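Local coordinates for protein prolyl endopeptidase (Myxococcus xanthus, PDB 2BKL) that probably hydrolyses oligopeptides on the carboxyl side of proline, and more slowly of alanine, as a serine peptidase of the prolyl oligopeptidase family, at residues 83-88 with 94-99. Sequence-based numbering, arbitrary orientation.
Sequences FYVRTH and AILYWR
Ala-94, just before the second strand of a beta hairpin, presses its CB against Val-85 CG1 at 3.3 Å, tighter than usual for two carbons. The hairpin supplies the two inner strands of a four-stranded antiparallel sheet, one blade of the N-terminal beta-propeller, and illustrates how such a blade sorts its side chains. Ile-95 exchanges two backbone hydrogen bonds with Arg-86. Leu-96, a non-hydrogen-bonded partner of Val-85, joins Phe-83 and Trp-98 on the face where Trp-126 of strand 121-128 packs; Leu-96 CD1 lies 3.9 Å from Val-85 CG2. Tyr-97 lies on the other face, with Tyr-84, Arg-86 and Ile-95. While its backbone pairs with Tyr-84, its ring receives the extended chain of Arg-86 over one face, Arg-86 CD 4.2 Å from the Tyr-97 ring centroid in a CH-pi contact. Tyr-97 OH meets His-88 NE2 at 2.6 Å in a hydrogen bond, the two rings rim to rim with planes at 89°. Trp-98 runs alongside Phe-83, Trp-98 CB 3.6 Å from Phe-83 CD2, and the near-parallel rings barely overlap. Further along, the Arg-99 chain, bent at chi3 (71°), crosses Tyr-84 at about a right angle. Glu-106 OE1 forms salt bridges with both Arg-86 and Arg-99 and hydrogen-bonds Tyr-84 OH, so the arginine ends share one anion. Tyr-84 OH, lying in the guanidinium plane, accepts a fairly straight hydrogen bond (163°) from Arg-99 NE at 2.9 Å.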
ATOM      1  N   PHE A  83       6.440   2.832  23.353  1.00  6.93           N
ATOM      2  CA  PHE A  83       6.970   1.859  22.410  1.00  6.59           C
ATOM      3  C   PHE A  83       6.997   2.487  21.037  1.00  7.65           C
ATOM      4  O   PHE A  83       6.011   3.086  20.603  1.00  8.32           O
ATOM      5  CB  PHE A  83       6.084   0.610  22.349  1.00  6.46           C
ATOM      6  CG  PHE A  83       5.992  -0.132  23.648  1.00  7.23           C
ATOM      7  CD1 PHE A  83       5.175   0.311  24.672  1.00  6.83           C
ATOM      8  CD2 PHE A  83       6.769  -1.246  23.882  1.00  7.83           C
ATOM      9  CE1 PHE A  83       5.125  -0.369  25.886  1.00  8.49           C
ATOM     10  CE2 PHE A  83       6.697  -1.920  25.098  1.00  7.59           C
ATOM     11  CZ  PHE A  83       5.890  -1.482  26.066  1.00  8.47           C
ATOM     12  N   TYR A  84       8.098   2.367  20.316  1.00  6.70           N
ATOM     13  CA  TYR A  84       8.275   3.108  19.077  1.00  7.45           C
ATOM     14  C   TYR A  84       9.448   2.532  18.300  1.00  7.50           C
ATOM     15  O   TYR A  84      10.365   1.934  18.885  1.00  8.00           O
ATOM     16  CB  TYR A  84       8.476   4.627  19.368  1.00  9.21           C
ATOM     17  CG  TYR A  84       9.557   4.840  20.399  1.00  9.27           C
ATOM     18  CD1 TYR A  84       9.251   4.822  21.744  1.00 11.31           C
ATOM     19  CD2 TYR A  84      10.894   4.960  20.030  1.00 11.70           C
ATOM     20  CE1 TYR A  84      10.216   4.947  22.697  1.00 13.33           C
ATOM     21  CE2 TYR A  84      11.870   5.092  20.989  1.00 10.95           C
ATOM     22  CZ  TYR A  84      11.526   5.073  22.319  1.00 12.44           C
ATOM     23  OH  TYR A  84      12.464   5.200  23.310  1.00 14.16           O
ATOM     24  N   VAL A  85       9.387   2.673  16.992  1.00  8.41           N
ATOM     25  CA  VAL A  85      10.434   2.208  16.111  1.00  9.07           C
ATOM     26  C   VAL A  85      11.398   3.345  15.759  1.00 10.10           C
ATOM     27  O   VAL A  85      10.974   4.483  15.529  1.00 11.43           O
ATOM     28  CB  VAL A  85       9.797   1.601  14.869  1.00 11.50           C
ATOM     29  CG1 VAL A  85      10.814   1.306  13.810  1.00 14.97           C
ATOM     30  CG2 VAL A  85       9.060   0.310  15.251  1.00 14.22           C
ATOM     31  N   ARG A  86      12.696   3.039  15.694  1.00  7.57           N
ATOM     32  CA  ARG A  86      13.698   3.971  15.205  1.00  8.51           C
ATOM     33  C   ARG A  86      14.418   3.393  14.012  1.00  8.96           C
ATOM     34  O   ARG A  86      14.601   2.189  13.910  1.00  8.59           O
ATOM     35  CB  ARG A  86      14.777   4.244  16.248  1.00  9.62           C
ATOM     36  CG  ARG A  86      14.344   5.031  17.489  1.00  9.45           C
ATOM     37  CD  ARG A  86      15.530   5.438  18.351  1.00 10.78           C
ATOM     38  NE  ARG A  86      15.202   6.180  19.564  1.00 11.44           N
ATOM     39  CZ  ARG A  86      15.009   7.488  19.628  1.00 15.10           C
ATOM     40  NH1 ARG A  86      15.055   8.231  18.536  1.00 17.19           N
ATOM     41  NH2 ARG A  86      14.723   8.053  20.797  1.00 15.81           N
ATOM     42  N   THR A  87      14.866   4.264  13.119  1.00  9.77           N
ATOM     43  CA  THR A  87      15.944   3.895  12.222  1.00  9.98           C
ATOM     44  C   THR A  87      17.216   4.587  12.691  1.00  9.71           C
ATOM     45  O   THR A  87      17.184   5.663  13.282  1.00  9.61           O
ATOM     46  CB  THR A  87      15.682   4.291  10.765  1.00 11.23           C
ATOM     47  OG1 THR A  87      15.502   5.719  10.647  1.00 10.79           O
ATOM     48  CG2 THR A  87      14.409   3.644  10.218  1.00 10.41           C
ATOM     49  N   HIS A  88      18.337   3.958  12.376  1.00  9.59           N
ATOM     50  CA  HIS A  88      19.681   4.488  12.648  1.00 11.44           C
ATOM     51  C   HIS A  88      20.476   4.501  11.337  1.00 13.67           C
ATOM     52  O   HIS A  88      20.175   3.759  10.394  1.00 12.31           O
ATOM     53  CB  HIS A  88      20.430   3.628  13.688  1.00 12.94           C
ATOM     54  CG  HIS A  88      19.759   3.530  15.025  1.00 15.75           C
ATOM     55  ND1 HIS A  88      19.444   4.634  15.783  1.00 17.34           N
ATOM     56  CD2 HIS A  88      19.373   2.456  15.750  1.00 19.46           C
ATOM     57  CE1 HIS A  88      18.872   4.242  16.912  1.00 18.18           C
ATOM     58  NE2 HIS A  88      18.809   2.924  16.913  1.00 17.08           N
ATOM     59  N   ALA A  94      14.788  -1.089  10.673  1.00  6.73           N
ATOM     60  CA  ALA A  94      14.327  -0.387  11.856  1.00  7.34           C
ATOM     61  C   ALA A  94      14.205  -1.304  13.056  1.00  7.89           C
ATOM     62  O   ALA A  94      14.030  -2.501  12.909  1.00  7.93           O
ATOM     63  CB  ALA A  94      13.000   0.253  11.581  1.00  8.49           C
ATOM     64  N   ILE A  95      14.274  -0.708  14.246  1.00  8.32           N
ATOM     65  CA  ILE A  95      14.316  -1.410  15.514  1.00  7.25           C
ATOM     66  C   ILE A  95      13.217  -0.898  16.437  1.00  7.21           C
ATOM     67  O   ILE A  95      13.023   0.313  16.529  1.00  7.59           O
ATOM     68  CB  ILE A  95      15.730  -1.164  16.147  1.00  7.56           C
ATOM     69  CG1 ILE A  95      16.817  -1.773  15.260  1.00  8.76           C
ATOM     70  CG2 ILE A  95      15.817  -1.683  17.591  1.00  8.95           C
ATOM     71  CD1 ILE A  95      18.222  -1.490  15.718  1.00 10.82           C
ATOM     72  N   LEU A  96      12.557  -1.798  17.161  1.00  7.18           N
ATOM     73  CA  LEU A  96      11.521  -1.458  18.137  1.00  6.42           C
ATOM     74  C   LEU A  96      12.161  -1.246  19.512  1.00  7.34           C
ATOM     75  O   LEU A  96      12.868  -2.112  19.997  1.00  7.34           O
ATOM     76  CB  LEU A  96      10.484  -2.581  18.216  1.00  8.08           C
ATOM     77  CG  LEU A  96       9.341  -2.311  19.187  1.00  8.65           C
ATOM     78  CD1 LEU A  96       8.542  -1.097  18.818  1.00 11.77           C
ATOM     79  CD2 LEU A  96       8.386  -3.512  19.283  1.00  9.61           C
ATOM     80  N   TYR A  97      11.960  -0.060  20.080  1.00  6.97           N
ATOM     81  CA  TYR A  97      12.417   0.354  21.393  1.00  7.41           C
ATOM     82  C   TYR A  97      11.264   0.539  22.355  1.00  7.36           C
ATOM     83  O   TYR A  97      10.118   0.759  21.948  1.00  7.23           O
ATOM     84  CB  TYR A  97      13.105   1.724  21.266  1.00  7.67           C
ATOM     85  CG  TYR A  97      14.470   1.660  20.643  1.00  8.22           C
ATOM     86  CD1 TYR A  97      14.628   1.652  19.281  1.00  9.47           C
ATOM     87  CD2 TYR A  97      15.608   1.603  21.442  1.00 12.49           C
ATOM     88  CE1 TYR A  97      15.891   1.589  18.714  1.00 10.25           C
ATOM     89  CE2 TYR A  97      16.873   1.528  20.879  1.00 11.54           C
ATOM     90  CZ  TYR A  97      16.988   1.532  19.514  1.00 11.42           C
ATOM     91  OH  TYR A  97      18.245   1.453  18.952  1.00 15.76           O
ATOM     92  N   TRP A  98      11.572   0.529  23.639  1.00  6.47           N
ATOM     93  CA  TRP A  98      10.648   0.962  24.662  1.00  7.93           C
ATOM     94  C   TRP A  98      11.360   1.764  25.742  1.00  9.09           C
ATOM     95  O   TRP A  98      12.586   1.689  25.902  1.00 10.00           O
ATOM     96  CB  TRP A  98       9.874  -0.218  25.286  1.00  8.14           C
ATOM     97  CG  TRP A  98      10.679  -1.037  26.246  1.00  8.95           C
ATOM     98  CD1 TRP A  98      11.602  -1.985  25.935  1.00 10.83           C
ATOM     99  CD2 TRP A  98      10.610  -1.004  27.671  1.00  8.62           C
ATOM    100  NE1 TRP A  98      12.142  -2.519  27.075  1.00 11.91           N
ATOM    101  CE2 TRP A  98      11.533  -1.952  28.159  1.00  9.63           C
ATOM    102  CE3 TRP A  98       9.862  -0.274  28.590  1.00  9.14           C
ATOM    103  CZ2 TRP A  98      11.724  -2.179  29.522  1.00 11.69           C
ATOM    104  CZ3 TRP A  98      10.051  -0.506  29.950  1.00 10.86           C
ATOM    105  CH2 TRP A  98      10.968  -1.451  30.396  1.00 11.19           C
ATOM    106  N   ARG A  99      10.573   2.542  26.477  1.00  8.81           N
ATOM    107  CA  ARG A  99      11.058   3.221  27.654  1.00 10.68           C
ATOM    108  C   ARG A  99       9.956   3.367  28.679  1.00 11.27           C
ATOM    109  O   ARG A  99       8.744   3.387  28.343  1.00  9.80           O
ATOM    110  CB  ARG A  99      11.636   4.590  27.313  1.00 12.49           C
ATOM    111  CG  ARG A  99      10.652   5.573  26.739  1.00 13.80           C
ATOM    112  CD  ARG A  99      11.217   6.989  26.597  1.00 17.29           C
ATOM    113  NE  ARG A  99      12.194   7.064  25.530  1.00 18.57           N
ATOM    114  CZ  ARG A  99      13.014   8.081  25.327  1.00 22.02           C
ATOM    115  NH1 ARG A  99      12.997   9.130  26.136  1.00 24.25           N
ATOM    116  NH2 ARG A  99      13.873   8.041  24.312  1.00 22.24           N
TER